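Local coordinates for protein putative Ribokinase II (Escherichia coli O6, PDB 3IQ0) that binds ATP and magnesium and probably transfers the terminal phosphate of ATP to a sugar hydroxyl, as in related ribokinase-like carbohydrate kinases of the pfkB family, at residues 299-302 and 303-307; 152-155 and 156-160; 43-46 and 47-50; 198-201 and 202-205. One frame throughout, in Å; residues are numbered along the deposited sequence.

Contact 1: residues 299-302 and 303-307; sequences GTSR and LMEIE
The N-terminal cap of helix 303-312 is made by Arg302, the N-cap residue, and Glu305, three residues further on. Arg302 N donates to Glu305 OE1 at 2.8 Å, almost straight at 169°, and meets the oxygen from above the carboxylate plane. This is the half of a capping box in which the third helical residue reaches back to the N-cap amide. The N-cap arginine has no side-chain acceptor for the reciprocal half. Glu305 gets there with CG beside its own backbone N (chi1 -61°) and an extended chain beyond, which carries OE1 to 3.3 Å from Ser301 CA as well.

The aliphatic parts meet where Glu305 CG lies 3.8 Å from Arg302 CB. The guanidinium turns off in another direction, and with Arg302 NE 6.0 Å from Glu305 OE2 the two charged groups do not pair directly. Arg302 O starts the helical ladder by accepting twice: Ile306 N comes in nearly end-on at 3.3 Å, while Glu305 N, at 2.9 Å, approaches from above the carbonyl plane. On the buried side Ser301 CB touches Ile306 CG1 at 4.0 Å, and both side chains rest on helix 276-290, against Leu289 and Ala285.

The cap thus occupies both the amide and the carbonyl of Arg302, and it places a carboxylate at the start of a helix, where the helix dipole would be expected to favour its negative charge.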
ATOM      1  N   GLY B 299     -13.778  -8.495  17.006  1.00 23.82           N
ATOM      2  CA  GLY B 299     -14.161  -8.710  18.388  1.00 23.32           C
ATOM      3  C   GLY B 299     -15.315  -7.871  18.904  1.00 22.13           C
ATOM      4  O   GLY B 299     -15.572  -7.878  20.105  1.00 22.94           O
ATOM      5  N   THR B 300     -16.016  -7.161  18.022  1.00 20.42           N
ATOM      6  CA  THR B 300     -17.139  -6.337  18.467  1.00 18.55           C
ATOM      7  C   THR B 300     -18.240  -7.236  19.025  1.00 19.51           C
ATOM      8  O   THR B 300     -18.345  -8.405  18.644  1.00 19.69           O
ATOM      9  CB  THR B 300     -17.703  -5.471  17.323  1.00 18.78           C
ATOM     10  OG1 THR B 300     -18.237  -6.313  16.295  1.00 17.46           O
ATOM     11  CG2 THR B 300     -16.606  -4.582  16.750  1.00 15.54           C
ATOM     12  N   SER B 301     -19.052  -6.689  19.929  1.00 18.76           N
ATOM     13  CA  SER B 301     -20.108  -7.468  20.563  1.00 16.59           C
ATOM     14  C   SER B 301     -21.495  -6.836  20.508  1.00 17.92           C
ATOM     15  O   SER B 301     -21.634  -5.612  20.408  1.00 17.23           O
ATOM     16  CB  SER B 301     -19.763  -7.706  22.036  1.00 17.61           C
ATOM     17  OG  SER B 301     -18.493  -8.287  22.206  1.00 22.46           O
ATOM     18  N   ARG B 302     -22.513  -7.691  20.587  1.00 19.02           N
ATOM     19  CA  ARG B 302     -23.901  -7.248  20.610  1.00 19.28           C
ATOM     20  C   ARG B 302     -24.193  -6.935  22.069  1.00 19.42           C
ATOM     21  O   ARG B 302     -23.534  -7.466  22.965  1.00 19.98           O
ATOM     22  CB  ARG B 302     -24.845  -8.350  20.117  1.00 20.34           C
ATOM     23  CG  ARG B 302     -24.725  -8.660  18.633  1.00 23.21           C
ATOM     24  CD  ARG B 302     -25.884  -9.519  18.146  1.00 26.44           C
ATOM     25  NE  ARG B 302     -27.174  -8.855  18.318  1.00 28.88           N
ATOM     26  CZ  ARG B 302     -28.337  -9.360  17.916  1.00 30.48           C
ATOM     27  NH1 ARG B 302     -28.380 -10.541  17.315  1.00 31.93           N
ATOM     28  NH2 ARG B 302     -29.462  -8.687  18.115  1.00 30.58           N
ATOM     29  N   LEU B 303     -25.189  -6.097  22.311  1.00 20.64           N
ATOM     30  CA  LEU B 303     -25.519  -5.694  23.669  1.00 20.27           C
ATOM     31  C   LEU B 303     -25.689  -6.846  24.657  1.00 20.23           C
ATOM     32  O   LEU B 303     -25.071  -6.841  25.715  1.00 20.00           O
ATOM     33  CB  LEU B 303     -26.770  -4.814  23.654  1.00 21.73           C
ATOM     34  CG  LEU B 303     -27.129  -4.202  25.008  1.00 21.46           C
ATOM     35  CD1 LEU B 303     -25.984  -3.330  25.488  1.00 22.73           C
ATOM     36  CD2 LEU B 303     -28.408  -3.388  24.883  1.00 20.31           C
HETATM   37  N   MSE B 304     -26.500  -7.844  24.321  1.00 21.40           N
HETATM   38  CA  MSE B 304     -26.682  -8.949  25.249  1.00 24.51           C
HETATM   39  C   MSE B 304     -25.483  -9.879  25.383  1.00 24.14           C
HETATM   40  O   MSE B 304     -25.403 -10.659  26.335  1.00 22.02           O
HETATM   41  CB  MSE B 304     -27.951  -9.732  24.919  1.00 28.16           C
HETATM   42  CG  MSE B 304     -29.216  -8.966  25.299  1.00 36.32           C
HETATM   43 SE   MSE B 304     -29.169  -8.136  27.095  1.00 46.59          SE
HETATM   44  CE  MSE B 304     -29.824  -9.643  28.109  1.00 39.62           C
ATOM     45  N   GLU B 305     -24.535  -9.806  24.452  1.00 23.68           N
ATOM     46  CA  GLU B 305     -23.350 -10.645  24.592  1.00 23.46           C
ATOM     47  C   GLU B 305     -22.570 -10.033  25.747  1.00 22.29           C
ATOM     48  O   GLU B 305     -22.011 -10.745  26.568  1.00 22.05           O
ATOM     49  CB  GLU B 305     -22.513 -10.660  23.306  1.00 23.36           C
ATOM     50  CG  GLU B 305     -23.278 -11.206  22.108  1.00 31.34           C
ATOM     51  CD  GLU B 305     -22.448 -11.301  20.835  1.00 33.39           C
ATOM     52  OE1 GLU B 305     -21.682 -10.362  20.537  1.00 32.51           O
ATOM     53  OE2 GLU B 305     -22.585 -12.322  20.118  1.00 39.07           O
ATOM     54  N   ILE B 306     -22.554  -8.704  25.817  1.00 23.03           N
ATOM     55  CA  ILE B 306     -21.861  -8.005  26.897  1.00 23.87           C
ATOM     56  C   ILE B 306     -22.578  -8.320  28.215  1.00 25.50           C
ATOM     57  O   ILE B 306     -21.955  -8.645  29.228  1.00 27.39           O
ATOM     58  CB  ILE B 306     -21.893  -6.472  26.684  1.00 22.17           C
ATOM     59  CG1 ILE B 306     -21.246  -6.109  25.339  1.00 19.89           C
ATOM     60  CG2 ILE B 306     -21.171  -5.774  27.829  1.00 22.66           C
ATOM     61  CD1 ILE B 306     -21.359  -4.627  24.992  1.00 18.96           C
ATOM     62  N   GLU B 307     -23.901  -8.223  28.177  1.00 27.38           N
ATOM     63  CA  GLU B 307     -24.754  -8.475  29.331  1.00 30.90           C
ATOM     64  C   GLU B 307     -24.461  -9.846  29.953  1.00 31.97           C
ATOM     65  O   GLU B 307     -24.248  -9.967  31.162  1.00 29.95           O
ATOM     66  CB  GLU B 307     -26.217  -8.390  28.890  1.00 33.00           C
ATOM     67  CG  GLU B 307     -27.232  -8.295  30.009  1.00 38.82           C
ATOM     68  CD  GLU B 307     -27.307  -9.550  30.851  1.00 43.03           C
ATOM     69  OE1 GLU B 307     -27.409 -10.656  30.273  1.00 45.53           O
ATOM     70  OE2 GLU B 307     -27.277  -9.422  32.095  1.00 45.74           O
TER

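Contact 2: residues 152-155 and 156-160; sequences KAVT and IVKAN
Ile156 and Lys152 open a run of regular backbone bonds through the last turns of helix 144-159. Ile156 N binds Lys152 O at 3.0 Å, Val157 N binds Ala153 O at 3.0 Å, and Lys158 N binds Val154 O at 2.9 Å. The last of the run, Ala159 N to Thr155 O, is more bent, at 137°, as the helix nears its end.

Apolar packing follows the same one-turn spacing. Val154 and Lys158 run alongside each other in one direction, with Val154 CG1 3.9 Å from Lys158 CD, and Ile156 CD1 comes within 4.2 Å of Lys152 CE. Two other carbons pack against carbonyl oxygens. Ile156 CG1, set anti to the carbonyl carbon (chi1 -67°), folds back to 3.2 Å from Lys152 O, and Val157 CG2 is likewise 3.2 Å from Ala153 O.

The polar ends look elsewhere: Lys152 NZ bonds to Ala120 O, Thr155 OG1 turns back to Lys151 O, and Lys158 NZ makes a weak bond to Leu190 O.

Within the beta-alpha-beta unit of strand 131-137, this helix and strand 163-167, Ala153 and Val157 face Phe134, and Val154 packs on Ile136 and Ile164, so this face of the helix lies on the parallel part of the central sheet.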
ATOM      1  N   LYS B 152     -14.506  21.245  10.001  1.00 31.05           N
ATOM      2  CA  LYS B 152     -15.755  21.578   9.323  1.00 30.67           C
ATOM      3  C   LYS B 152     -16.910  20.758   9.896  1.00 31.84           C
ATOM      4  O   LYS B 152     -17.946  21.304  10.272  1.00 32.15           O
ATOM      5  CB  LYS B 152     -15.628  21.302   7.822  1.00 30.56           C
ATOM      6  CG  LYS B 152     -16.904  21.547   7.029  1.00 31.60           C
ATOM      7  CD  LYS B 152     -16.737  21.168   5.559  1.00 32.18           C
ATOM      8  CE  LYS B 152     -18.079  21.174   4.826  1.00 33.12           C
ATOM      9  NZ  LYS B 152     -17.977  20.820   3.373  1.00 31.64           N
ATOM     10  N   ALA B 153     -16.719  19.444   9.955  1.00 31.51           N
ATOM     11  CA  ALA B 153     -17.735  18.539  10.480  1.00 30.85           C
ATOM     12  C   ALA B 153     -18.110  18.939  11.905  1.00 30.21           C
ATOM     13  O   ALA B 153     -19.285  18.966  12.259  1.00 29.14           O
ATOM     14  CB  ALA B 153     -17.212  17.102  10.453  1.00 31.83           C
ATOM     15  N   VAL B 154     -17.108  19.259  12.718  1.00 30.55           N
ATOM     16  CA  VAL B 154     -17.360  19.657  14.095  1.00 32.89           C
ATOM     17  C   VAL B 154     -18.190  20.934  14.193  1.00 34.24           C
ATOM     18  O   VAL B 154     -19.085  21.035  15.030  1.00 35.59           O
ATOM     19  CB  VAL B 154     -16.047  19.860  14.864  1.00 32.90           C
ATOM     20  CG1 VAL B 154     -16.332  20.473  16.221  1.00 35.24           C
ATOM     21  CG2 VAL B 154     -15.351  18.532  15.047  1.00 33.69           C
ATOM     22  N   THR B 155     -17.889  21.910  13.345  1.00 34.62           N
ATOM     23  CA  THR B 155     -18.626  23.169  13.350  1.00 34.80           C
ATOM     24  C   THR B 155     -20.080  22.897  12.997  1.00 34.45           C
ATOM     25  O   THR B 155     -20.996  23.436  13.620  1.00 35.12           O
ATOM     26  CB  THR B 155     -18.045  24.162  12.325  1.00 35.14           C
ATOM     27  OG1 THR B 155     -16.683  24.455  12.664  1.00 36.32           O
ATOM     28  CG2 THR B 155     -18.851  25.452  12.314  1.00 35.01           C
ATOM     29  N   ILE B 156     -20.281  22.054  11.991  1.00 33.42           N
ATOM     30  CA  ILE B 156     -21.619  21.694  11.544  1.00 32.46           C
ATOM     31  C   ILE B 156     -22.426  21.043  12.659  1.00 32.69           C
ATOM     32  O   ILE B 156     -23.565  21.425  12.909  1.00 32.04           O
ATOM     33  CB  ILE B 156     -21.554  20.719  10.353  1.00 32.76           C
ATOM     34  CG1 ILE B 156     -20.970  21.434   9.134  1.00 33.23           C
ATOM     35  CG2 ILE B 156     -22.937  20.157  10.057  1.00 31.62           C
ATOM     36  CD1 ILE B 156     -20.932  20.590   7.887  1.00 32.07           C
ATOM     37  N   VAL B 157     -21.829  20.062  13.328  1.00 32.76           N
ATOM     38  CA  VAL B 157     -22.505  19.348  14.405  1.00 31.18           C
ATOM     39  C   VAL B 157     -22.807  20.227  15.614  1.00 33.12           C
ATOM     40  O   VAL B 157     -23.890  20.138  16.190  1.00 32.91           O
ATOM     41  CB  VAL B 157     -21.681  18.123  14.862  1.00 30.17           C
ATOM     42  CG1 VAL B 157     -22.373  17.427  16.026  1.00 28.36           C
ATOM     43  CG2 VAL B 157     -21.503  17.162  13.700  1.00 27.97           C
ATOM     44  N   LYS B 158     -21.858  21.068  16.008  1.00 34.13           N
ATOM     45  CA  LYS B 158     -22.094  21.937  17.153  1.00 36.46           C
ATOM     46  C   LYS B 158     -23.144  22.990  16.812  1.00 36.99           C
ATOM     47  O   LYS B 158     -23.841  23.486  17.694  1.00 38.01           O
ATOM     48  CB  LYS B 158     -20.789  22.595  17.615  1.00 36.47           C
ATOM     49  CG  LYS B 158     -19.830  21.631  18.299  1.00 36.25           C
ATOM     50  CD  LYS B 158     -18.604  22.345  18.843  1.00 38.32           C
ATOM     51  CE  LYS B 158     -18.880  23.025  20.178  1.00 37.84           C
ATOM     52  NZ  LYS B 158     -18.908  22.057  21.317  1.00 38.40           N
ATOM     53  N   ALA B 159     -23.268  23.315  15.530  1.00 37.14           N
ATOM     54  CA  ALA B 159     -24.252  24.296  15.088  1.00 37.40           C
ATOM     55  C   ALA B 159     -25.670  23.775  15.319  1.00 37.94           C
ATOM     56  O   ALA B 159     -26.585  24.554  15.587  1.00 37.97           O
ATOM     57  CB  ALA B 159     -24.047  24.622  13.610  1.00 38.43           C
ATOM     58  N   ASN B 160     -25.861  22.461  15.209  1.00 37.73           N
ATOM     59  CA  ASN B 160     -27.186  21.890  15.438  1.00 37.36           C
ATOM     60  C   ASN B 160     -27.329  21.432  16.885  1.00 35.23           C
ATOM     61  O   ASN B 160     -28.236  20.672  17.218  1.00 35.30           O
ATOM     62  CB  ASN B 160     -27.462  20.707  14.503  1.00 40.30           C
ATOM     63  CG  ASN B 160     -26.356  20.480  13.501  1.00 43.91           C
ATOM     64  OD1 ASN B 160     -25.227  20.171  13.874  1.00 48.15           O
ATOM     65  ND2 ASN B 160     -26.675  20.619  12.220  1.00 43.46           N
TER

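Contact 3: residues 43-46 and 47-50; sequences FIDQ and VTRL
Phe43 and Val47 meet at a slant one turn apart in the C-terminal half of helix 39-49, a largely buried stretch of this ribokinase-like alpha/beta fold. Val47 CG2 stands over one face of the Phe43 ring in a CH-pi contact, 4.2 Å from the centroid and 25° off the normal, displaced from the centre toward CE2. The same ring stacks with His135 and touches Ile267. The helical bond Val47 N to Phe43 O, 3.1 Å, spans the same turn.

Asp45 and Arg49 run alongside one another and point the same way, their carboxylate and guanidinium planes 29° apart. Their charged atoms stay separated, with Asp45 OD2 5.3 Å from Arg49 NE. Asp45 has a long, weak ion pair with Arg72, but its OD1 also lies close to the like charge of Asp76 OD2, which may raise its proton affinity; Arg49 NH1 has a weak bond to Thr300 OG1. The Gln46 chain, bent at chi2, brings its amide end against the Leu50 side chain.

Thr48 passes Asp45 at a slant and bonds through OG1 to Asp76 O. With OG1 anti to the backbone N (chi1 -167°), CG2 falls between the backbone N and the carbonyl carbon, 3.1 Å from Asp45 O.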
ATOM      1  N   PHE B  43     -14.734   1.646  15.649  1.00 15.93           N
ATOM      2  CA  PHE B  43     -15.564   2.367  16.611  1.00 15.61           C
ATOM      3  C   PHE B  43     -17.016   2.331  16.145  1.00 15.81           C
ATOM      4  O   PHE B  43     -17.914   1.912  16.880  1.00 15.08           O
ATOM      5  CB  PHE B  43     -15.125   3.838  16.708  1.00 16.48           C
ATOM      6  CG  PHE B  43     -16.077   4.720  17.490  1.00 16.04           C
ATOM      7  CD1 PHE B  43     -15.979   4.823  18.875  1.00 20.52           C
ATOM      8  CD2 PHE B  43     -17.069   5.449  16.836  1.00 17.26           C
ATOM      9  CE1 PHE B  43     -16.849   5.641  19.602  1.00 17.62           C
ATOM     10  CE2 PHE B  43     -17.952   6.273  17.549  1.00 16.81           C
ATOM     11  CZ  PHE B  43     -17.839   6.368  18.933  1.00 19.35           C
ATOM     12  N   ILE B  44     -17.234   2.776  14.914  1.00 15.04           N
ATOM     13  CA  ILE B  44     -18.576   2.834  14.353  1.00 16.50           C
ATOM     14  C   ILE B  44     -19.220   1.467  14.179  1.00 15.52           C
ATOM     15  O   ILE B  44     -20.439   1.343  14.264  1.00 16.92           O
ATOM     16  CB  ILE B  44     -18.578   3.598  13.001  1.00 16.58           C
ATOM     17  CG1 ILE B  44     -19.882   4.376  12.866  1.00 18.06           C
ATOM     18  CG2 ILE B  44     -18.406   2.646  11.834  1.00 16.45           C
ATOM     19  CD1 ILE B  44     -20.032   5.458  13.903  1.00 17.11           C
ATOM     20  N   ASP B  45     -18.416   0.438  13.929  1.00 16.83           N
ATOM     21  CA  ASP B  45     -18.988  -0.900  13.777  1.00 16.53           C
ATOM     22  C   ASP B  45     -19.538  -1.350  15.136  1.00 16.69           C
ATOM     23  O   ASP B  45     -20.584  -2.008  15.212  1.00 16.05           O
ATOM     24  CB  ASP B  45     -17.938  -1.895  13.292  1.00 16.96           C
ATOM     25  CG  ASP B  45     -18.552  -3.194  12.810  1.00 18.50           C
ATOM     26  OD1 ASP B  45     -19.415  -3.143  11.914  1.00 19.59           O
ATOM     27  OD2 ASP B  45     -18.165  -4.265  13.316  1.00 18.24           O
ATOM     28  N   GLN B  46     -18.848  -0.987  16.212  1.00 14.25           N
ATOM     29  CA  GLN B  46     -19.312  -1.374  17.540  1.00 16.31           C
ATOM     30  C   GLN B  46     -20.597  -0.617  17.849  1.00 16.75           C
ATOM     31  O   GLN B  46     -21.517  -1.167  18.446  1.00 15.48           O
ATOM     32  CB  GLN B  46     -18.242  -1.083  18.600  1.00 15.74           C
ATOM     33  CG  GLN B  46     -18.634  -1.479  20.032  1.00 17.26           C
ATOM     34  CD  GLN B  46     -19.127  -2.912  20.128  1.00 17.43           C
ATOM     35  OE1 GLN B  46     -20.330  -3.187  20.005  1.00 21.48           O
ATOM     36  NE2 GLN B  46     -18.207  -3.834  20.332  1.00 13.50           N
ATOM     37  N   VAL B  47     -20.669   0.643  17.426  1.00 15.37           N
ATOM     38  CA  VAL B  47     -21.875   1.425  17.658  1.00 14.90           C
ATOM     39  C   VAL B  47     -23.080   0.789  16.976  1.00 15.04           C
ATOM     40  O   VAL B  47     -24.119   0.614  17.602  1.00 14.97           O
ATOM     41  CB  VAL B  47     -21.739   2.868  17.136  1.00 13.03           C
ATOM     42  CG1 VAL B  47     -23.080   3.557  17.190  1.00 14.07           C
ATOM     43  CG2 VAL B  47     -20.714   3.633  17.968  1.00 11.32           C
ATOM     44  N   THR B  48     -22.949   0.448  15.697  1.00 16.49           N
ATOM     45  CA  THR B  48     -24.074  -0.149  14.982  1.00 16.80           C
ATOM     46  C   THR B  48     -24.425  -1.543  15.480  1.00 18.52           C
ATOM     47  O   THR B  48     -25.572  -1.962  15.379  1.00 18.01           O
ATOM     48  CB  THR B  48     -23.830  -0.240  13.462  1.00 18.52           C
ATOM     49  OG1 THR B  48     -25.069  -0.545  12.819  1.00 16.65           O
ATOM     50  CG2 THR B  48     -22.817  -1.357  13.125  1.00 18.02           C
ATOM     51  N   ARG B  49     -23.449  -2.265  16.018  1.00 17.07           N
ATOM     52  CA  ARG B  49     -23.737  -3.597  16.513  1.00 18.60           C
ATOM     53  C   ARG B  49     -24.543  -3.530  17.804  1.00 19.47           C
ATOM     54  O   ARG B  49     -25.173  -4.510  18.191  1.00 19.56           O
ATOM     55  CB  ARG B  49     -22.448  -4.385  16.726  1.00 22.10           C
ATOM     56  CG  ARG B  49     -21.733  -4.699  15.425  1.00 24.59           C
ATOM     57  CD  ARG B  49     -21.064  -6.037  15.521  1.00 30.56           C
ATOM     58  NE  ARG B  49     -22.043  -7.115  15.548  1.00 30.29           N
ATOM     59  CZ  ARG B  49     -21.798  -8.326  16.033  1.00 31.40           C
ATOM     60  NH1 ARG B  49     -20.610  -8.605  16.540  1.00 31.41           N
ATOM     61  NH2 ARG B  49     -22.736  -9.260  15.997  1.00 30.77           N
ATOM     62  N   LEU B  50     -24.516  -2.374  18.469  1.00 16.00           N
ATOM     63  CA  LEU B  50     -25.286  -2.189  19.694  1.00 16.67           C
ATOM     64  C   LEU B  50     -26.694  -1.670  19.343  1.00 18.64           C
ATOM     65  O   LEU B  50     -27.523  -1.439  20.227  1.00 19.97           O
ATOM     66  CB  LEU B  50     -24.544  -1.248  20.659  1.00 15.51           C
ATOM     67  CG  LEU B  50     -23.293  -1.927  21.256  1.00 14.30           C
ATOM     68  CD1 LEU B  50     -22.462  -0.939  22.060  1.00 14.44           C
ATOM     69  CD2 LEU B  50     -23.730  -3.113  22.136  1.00 16.37           C
TER

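Contact 4: residues 198-201 and 202-205; sequences EGEV and LLLS
Leu202 follows directly on Val201, and the two side chains graze at 4.5 Å between Leu202 CD2 and Val201 CG1; both also touch Ala213 of helix 210-220. Leu203 makes the main contact with the preceding segment. A chi1 of -55° turns its CG away from its own carbonyl carbon and sends the side chain back across Glu200: Leu203 CD1 lies 3.7 Å from Glu200 CB, and Leu203 CG is 3.3 Å from Glu200 O. The other branch, CD2, approaches Gly199 O. Leu203 N also donates to Glu200 O, a weak bond of 3.3 Å bent to 136°.

At Leu204 the direct link gives way to water. One water donates to Glu200 O at 2.9 Å and accepts from Leu204 N at 3.1 Å, bridging a gap that the backbone does not close itself, while the Leu204 side chain packs on Leu184 and Leu188 of helix 178-189. Ser205 ends the turn, its N bonded to Leu202 O at 3.0 Å, and its OG accepts from His207 N.

A type I beta turn from Leu202 to Ser205 follows the loop that presents Glu200. That side chain, held by Ser197 N through OE1, comes within about 4 Å of the bound ATP and about 5 Å of the magnesium ion at its nearest atoms. Its place is consistent with the glutamate of the N-x-x-E motif at the phosphate site of ribokinase-family kinases, with Ser197 where the asparagine would stand.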
ATOM      1  N   GLU B 198      -4.891   5.521  29.590  1.00 31.81           N
ATOM      2  CA  GLU B 198      -4.019   5.850  30.711  1.00 34.30           C
ATOM      3  C   GLU B 198      -2.733   6.538  30.258  1.00 34.09           C
ATOM      4  O   GLU B 198      -2.312   7.540  30.842  1.00 35.04           O
ATOM      5  CB  GLU B 198      -3.687   4.566  31.475  1.00 36.02           C
ATOM      6  CG  GLU B 198      -3.209   4.762  32.893  1.00 40.14           C
ATOM      7  CD  GLU B 198      -3.247   3.467  33.685  1.00 43.05           C
ATOM      8  OE1 GLU B 198      -2.592   2.490  33.259  1.00 47.49           O
ATOM      9  OE2 GLU B 198      -3.932   3.424  34.730  1.00 44.42           O
ATOM     10  N   GLY B 199      -2.118   6.001  29.208  1.00 34.23           N
ATOM     11  CA  GLY B 199      -0.875   6.563  28.705  1.00 32.91           C
ATOM     12  C   GLY B 199      -1.003   7.775  27.803  1.00 33.05           C
ATOM     13  O   GLY B 199       0.002   8.273  27.292  1.00 33.47           O
ATOM     14  N   GLU B 200      -2.224   8.263  27.609  1.00 32.63           N
ATOM     15  CA  GLU B 200      -2.457   9.427  26.757  1.00 32.48           C
ATOM     16  C   GLU B 200      -3.051  10.597  27.542  1.00 32.16           C
ATOM     17  O   GLU B 200      -3.245  11.675  26.995  1.00 32.62           O
ATOM     18  CB  GLU B 200      -3.412   9.066  25.610  1.00 31.50           C
ATOM     19  CG  GLU B 200      -3.046   7.817  24.835  1.00 32.49           C
ATOM     20  CD  GLU B 200      -4.098   7.440  23.799  1.00 34.02           C
ATOM     21  OE1 GLU B 200      -5.306   7.526  24.118  1.00 33.33           O
ATOM     22  OE2 GLU B 200      -3.717   7.055  22.671  1.00 32.59           O
ATOM     23  N   VAL B 201      -3.339  10.377  28.819  1.00 33.73           N
ATOM     24  CA  VAL B 201      -3.937  11.404  29.672  1.00 34.73           C
ATOM     25  C   VAL B 201      -3.171  12.723  29.778  1.00 36.00           C
ATOM     26  O   VAL B 201      -3.772  13.798  29.756  1.00 34.91           O
ATOM     27  CB  VAL B 201      -4.158  10.873  31.106  1.00 34.29           C
ATOM     28  CG1 VAL B 201      -4.610  11.999  32.017  1.00 35.63           C
ATOM     29  CG2 VAL B 201      -5.199   9.772  31.093  1.00 35.24           C
ATOM     30  N   LEU B 202      -1.851  12.643  29.892  1.00 37.31           N
ATOM     31  CA  LEU B 202      -1.039  13.845  30.030  1.00 39.43           C
ATOM     32  C   LEU B 202      -0.621  14.482  28.705  1.00 40.18           C
ATOM     33  O   LEU B 202      -0.211  15.639  28.675  1.00 40.46           O
ATOM     34  CB  LEU B 202       0.209  13.526  30.861  1.00 39.01           C
ATOM     35  CG  LEU B 202      -0.025  12.886  32.233  1.00 40.27           C
ATOM     36  CD1 LEU B 202       1.304  12.443  32.819  1.00 41.97           C
ATOM     37  CD2 LEU B 202      -0.719  13.871  33.163  1.00 39.11           C
ATOM     38  N   LEU B 203      -0.743  13.738  27.611  1.00 40.90           N
ATOM     39  CA  LEU B 203      -0.337  14.242  26.301  1.00 42.11           C
ATOM     40  C   LEU B 203      -0.790  15.662  25.982  1.00 43.67           C
ATOM     41  O   LEU B 203       0.039  16.544  25.770  1.00 43.91           O
ATOM     42  CB  LEU B 203      -0.815  13.295  25.194  1.00 42.34           C
ATOM     43  CG  LEU B 203      -0.389  11.822  25.297  1.00 41.93           C
ATOM     44  CD1 LEU B 203      -0.801  11.094  24.035  1.00 42.97           C
ATOM     45  CD2 LEU B 203       1.113  11.706  25.500  1.00 41.29           C
ATOM     46  N   LEU B 204      -2.100  15.886  25.945  1.00 45.20           N
ATOM     47  CA  LEU B 204      -2.641  17.203  25.626  1.00 45.54           C
ATOM     48  C   LEU B 204      -2.838  18.077  26.860  1.00 46.29           C
ATOM     49  O   LEU B 204      -3.562  19.069  26.813  1.00 46.52           O
ATOM     50  CB  LEU B 204      -3.981  17.053  24.901  1.00 45.84           C
ATOM     51  CG  LEU B 204      -3.969  16.228  23.612  1.00 46.35           C
ATOM     52  CD1 LEU B 204      -5.382  16.106  23.050  1.00 45.61           C
ATOM     53  CD2 LEU B 204      -3.042  16.881  22.606  1.00 46.21           C
ATOM     54  N   SER B 205      -2.193  17.708  27.960  1.00 47.18           N
ATOM     55  CA  SER B 205      -2.315  18.454  29.203  1.00 48.03           C
ATOM     56  C   SER B 205      -1.016  19.165  29.564  1.00 50.32           C
ATOM     57  O   SER B 205       0.073  18.694  29.236  1.00 49.03           O
ATOM     58  CB  SER B 205      -2.708  17.508  30.339  1.00 48.16           C
ATOM     59  OG  SER B 205      -2.829  18.197  31.573  1.00 46.13           O
TER
HETATM   60  O   HOH W   1      -4.511  14.291  26.958  1.00 23.30           O

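Overall arrangement
All four contacts are local and follow in series from the N terminus as 3, 2, 4 and 1, so each closes only a turn or a cap and none nests in or crosses another. Contact 3 ends helix 39-49, and contact 2 ends helix 144-159 about 22 Å away between centres. Contact 4 shapes the loop between strand 193-194 and helix 210-220, on the opposite side of the chain's centre from contact 3. Contact 1 starts the last helix, 303-312. Far apart in sequence, contacts 1 and 3 touch in space, their centres 10 Å apart, and join the end of an early helix to the start of the last one.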